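Long-range contact in protein-glutamine gamma-glutamyltransferase 2 (Pagrus major, PDB 1G0D), which probably catalyses the calcium-dependent cross-linking of peptide-bound glutamine to lysine side chains or other primary amines: residues W175-F180 against V278-L283. Residues are numbered along the deposited sequence; the frame is centred on the assembly and turned at random.
Sequences WNYGQF and VACTVL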
ATOM      1  N   TRP A 175      -0.635   0.185   9.918  1.00 18.12           N
ATOM      2  CA  TRP A 175      -1.029  -1.014   9.183  1.00 13.97           C
ATOM      3  C   TRP A 175      -0.150  -2.190   9.581  1.00 15.55           C
ATOM      4  O   TRP A 175       1.061  -2.050   9.726  1.00 17.43           O
ATOM      5  CB  TRP A 175      -0.916  -0.784   7.692  1.00  7.06           C
ATOM      6  CG  TRP A 175      -1.675  -1.786   6.872  1.00  8.02           C
ATOM      7  CD1 TRP A 175      -1.187  -2.948   6.344  1.00  6.56           C
ATOM      8  CD2 TRP A 175      -3.031  -1.653   6.372  1.00  8.97           C
ATOM      9  NE1 TRP A 175      -2.139  -3.549   5.542  1.00  8.26           N
ATOM     10  CE2 TRP A 175      -3.274  -2.780   5.538  1.00 10.71           C
ATOM     11  CE3 TRP A 175      -4.050  -0.698   6.546  1.00  5.39           C
ATOM     12  CZ2 TRP A 175      -4.511  -2.969   4.870  1.00  3.14           C
ATOM     13  CZ3 TRP A 175      -5.269  -0.888   5.878  1.00  3.11           C
ATOM     14  CH2 TRP A 175      -5.483  -2.024   5.055  1.00  4.81           C
ATOM     15  N   ASN A 176      -0.758  -3.346   9.780  1.00 11.40           N
ATOM     16  CA  ASN A 176       0.024  -4.509  10.134  1.00 10.97           C
ATOM     17  C   ASN A 176       0.273  -5.270   8.832  1.00 14.72           C
ATOM     18  O   ASN A 176      -0.597  -6.007   8.344  1.00 19.38           O
ATOM     19  CB  ASN A 176      -0.756  -5.345  11.160  1.00 10.48           C
ATOM     20  CG  ASN A 176      -0.138  -6.712  11.429  1.00 14.76           C
ATOM     21  OD1 ASN A 176       0.983  -6.994  11.023  1.00 19.56           O
ATOM     22  ND2 ASN A 176      -0.886  -7.577  12.107  1.00 18.72           N
ATOM     23  N   TYR A 177       1.449  -5.083   8.241  1.00 13.89           N
ATOM     24  CA  TYR A 177       1.739  -5.782   6.995  1.00  9.80           C
ATOM     25  C   TYR A 177       1.795  -7.272   7.244  1.00 12.76           C
ATOM     26  O   TYR A 177       1.519  -8.063   6.345  1.00 14.82           O
ATOM     27  CB  TYR A 177       3.055  -5.322   6.401  1.00  5.61           C
ATOM     28  CG  TYR A 177       3.051  -3.880   6.011  1.00  3.99           C
ATOM     29  CD1 TYR A 177       2.098  -3.376   5.149  1.00  7.37           C
ATOM     30  CD2 TYR A 177       4.000  -3.004   6.534  1.00  6.37           C
ATOM     31  CE1 TYR A 177       2.085  -2.015   4.812  1.00  6.80           C
ATOM     32  CE2 TYR A 177       4.004  -1.673   6.223  1.00  5.38           C
ATOM     33  CZ  TYR A 177       3.047  -1.173   5.363  1.00 10.73           C
ATOM     34  OH  TYR A 177       3.080   0.168   5.072  1.00 10.78           O
ATOM     35  N   GLY A 178       2.168  -7.646   8.459  1.00 13.44           N
ATOM     36  CA  GLY A 178       2.255  -9.054   8.828  1.00 10.67           C
ATOM     37  C   GLY A 178       2.845 -10.009   7.803  1.00 12.37           C
ATOM     38  O   GLY A 178       2.335 -11.105   7.672  1.00 16.25           O
ATOM     39  N   GLN A 179       3.905  -9.637   7.075  1.00 11.38           N
ATOM     40  CA  GLN A 179       4.472 -10.555   6.084  1.00 10.21           C
ATOM     41  C   GLN A 179       5.111 -11.823   6.658  1.00 12.71           C
ATOM     42  O   GLN A 179       5.290 -12.814   5.937  1.00 14.52           O
ATOM     43  CB  GLN A 179       5.492  -9.843   5.191  1.00  8.96           C
ATOM     44  CG  GLN A 179       6.617  -9.199   5.929  1.00  8.99           C
ATOM     45  CD  GLN A 179       6.329  -7.764   6.255  1.00 11.72           C
ATOM     46  OE1 GLN A 179       5.158  -7.334   6.342  1.00 12.98           O
ATOM     47  NE2 GLN A 179       7.390  -6.999   6.443  1.00 10.16           N
ATOM     48  N   PHE A 180       5.430 -11.821   7.951  1.00 13.77           N
ATOM     49  CA  PHE A 180       6.042 -13.006   8.565  1.00 14.48           C
ATOM     50  C   PHE A 180       5.104 -13.798   9.469  1.00 16.53           C
ATOM     51  O   PHE A 180       5.556 -14.672  10.218  1.00 12.45           O
ATOM     52  CB  PHE A 180       7.300 -12.614   9.339  1.00 11.45           C
ATOM     53  CG  PHE A 180       8.317 -11.918   8.489  1.00 15.20           C
ATOM     54  CD1 PHE A 180       8.595 -12.380   7.196  1.00 16.02           C
ATOM     55  CD2 PHE A 180       8.949 -10.780   8.945  1.00  9.68           C
ATOM     56  CE1 PHE A 180       9.475 -11.720   6.377  1.00 11.21           C
ATOM     57  CE2 PHE A 180       9.834 -10.108   8.148  1.00  9.04           C
ATOM     58  CZ  PHE A 180      10.099 -10.575   6.855  1.00 14.52           C
ATOM     59  N   VAL A 278      -1.762  -4.314   0.874  1.00 13.62           N
ATOM     60  CA  VAL A 278      -1.693  -5.762   0.603  1.00  6.95           C
ATOM     61  C   VAL A 278      -0.557  -6.047  -0.400  1.00 12.57           C
ATOM     62  O   VAL A 278       0.085  -7.086  -0.345  1.00 16.30           O
ATOM     63  CB  VAL A 278      -3.050  -6.283   0.043  1.00  8.08           C
ATOM     64  CG1 VAL A 278      -2.942  -7.690  -0.474  1.00  5.45           C
ATOM     65  CG2 VAL A 278      -4.083  -6.227   1.099  1.00  3.58           C
ATOM     66  N   ALA A 279      -0.288  -5.129  -1.324  1.00 17.70           N
ATOM     67  CA  ALA A 279       0.806  -5.329  -2.304  1.00 16.78           C
ATOM     68  C   ALA A 279       2.103  -5.282  -1.534  1.00 18.99           C
ATOM     69  O   ALA A 279       3.003  -6.078  -1.780  1.00 23.92           O
ATOM     70  CB  ALA A 279       0.826  -4.209  -3.406  1.00 15.87           C
ATOM     71  N   CYS A 280       2.194  -4.330  -0.608  1.00 15.31           N
ATOM     72  CA  CYS A 280       3.375  -4.189   0.209  1.00 12.82           C
ATOM     73  C   CYS A 280       3.664  -5.433   1.006  1.00 11.37           C
ATOM     74  O   CYS A 280       4.796  -5.850   1.050  1.00 18.55           O
ATOM     75  CB  CYS A 280       3.217  -3.047   1.180  1.00 13.91           C
ATOM     76  SG  CYS A 280       4.726  -2.572   2.000  1.00 14.24           S
ATOM     77  N   THR A 281       2.657  -6.023   1.636  1.00 12.55           N
ATOM     78  CA  THR A 281       2.841  -7.230   2.463  1.00  9.27           C
ATOM     79  C   THR A 281       3.430  -8.385   1.683  1.00 12.65           C
ATOM     80  O   THR A 281       4.293  -9.106   2.163  1.00 15.11           O
ATOM     81  CB  THR A 281       1.510  -7.739   3.036  1.00  8.20           C
ATOM     82  OG1 THR A 281       1.219  -7.070   4.266  1.00  9.76           O
ATOM     83  CG2 THR A 281       1.591  -9.189   3.342  1.00  4.04           C
ATOM     84  N   VAL A 282       2.941  -8.568   0.469  1.00 13.20           N
ATOM     85  CA  VAL A 282       3.391  -9.662  -0.360  1.00 14.07           C
ATOM     86  C   VAL A 282       4.775  -9.450  -0.974  1.00 14.80           C
ATOM     87  O   VAL A 282       5.578 -10.363  -1.009  1.00 20.17           O
ATOM     88  CB  VAL A 282       2.326  -9.954  -1.499  1.00 14.93           C
ATOM     89  CG1 VAL A 282       2.860 -11.035  -2.463  1.00 15.58           C
ATOM     90  CG2 VAL A 282       0.981 -10.410  -0.862  1.00 10.00           C
ATOM     91  N   LEU A 283       5.061  -8.261  -1.472  1.00 13.52           N
ATOM     92  CA  LEU A 283       6.359  -8.028  -2.080  1.00 10.14           C
ATOM     93  C   LEU A 283       7.431  -8.028  -0.949  1.00 12.69           C
ATOM     94  O   LEU A 283       8.492  -8.659  -1.060  1.00 13.75           O
ATOM     95  CB  LEU A 283       6.297  -6.723  -2.892  1.00  6.86           C
ATOM     96  CG  LEU A 283       5.294  -6.790  -4.066  1.00  7.42           C
ATOM     97  CD1 LEU A 283       4.939  -5.401  -4.505  1.00  2.00           C
ATOM     98  CD2 LEU A 283       5.865  -7.574  -5.240  1.00  2.00           C
TER
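Tyr-177 of the turn that follows strand 169-176 packs on Cys-280 and Thr-281 of helix 272-286, the helix that opens with the catalytic Cys-272 in the papain-like core of transglutaminases. The pairing illustrates how one aromatic residue can meet a helix with both its ring face and its carbonyl, here in a buried contact. Trp-175, near the end of the strand, reaches the same helix one turn earlier, at Ala-277, and hydrogen-bonds through NE1 to Ser-252. Two residues on, one face of the Tyr-177 ring receives Cys-280 SG, a sulfur-aromatic contact 4.0 Å from the centroid and 17° off the ring normal. The sulfur sits toward the rim, nearest CE1 at 3.9 Å. Near the plane of the ring, at its edge, lies Thr-281 OG1, which donates a hydrogen bond to Tyr-177 O; the modelled 2.3 Å is implausibly short, so its exact geometry is doubtful at this resolution. After Gly-178, with its positive phi, the chain brings Gln-179 over the helix. Its amide NE2 turns elsewhere, hydrogen-bonding to the carbonyls of Asn-157 and Val-155, and its CG lies over the centre of the Phe-180 ring, while Gln-179 CB rests 3.3 Å from Thr-281 O.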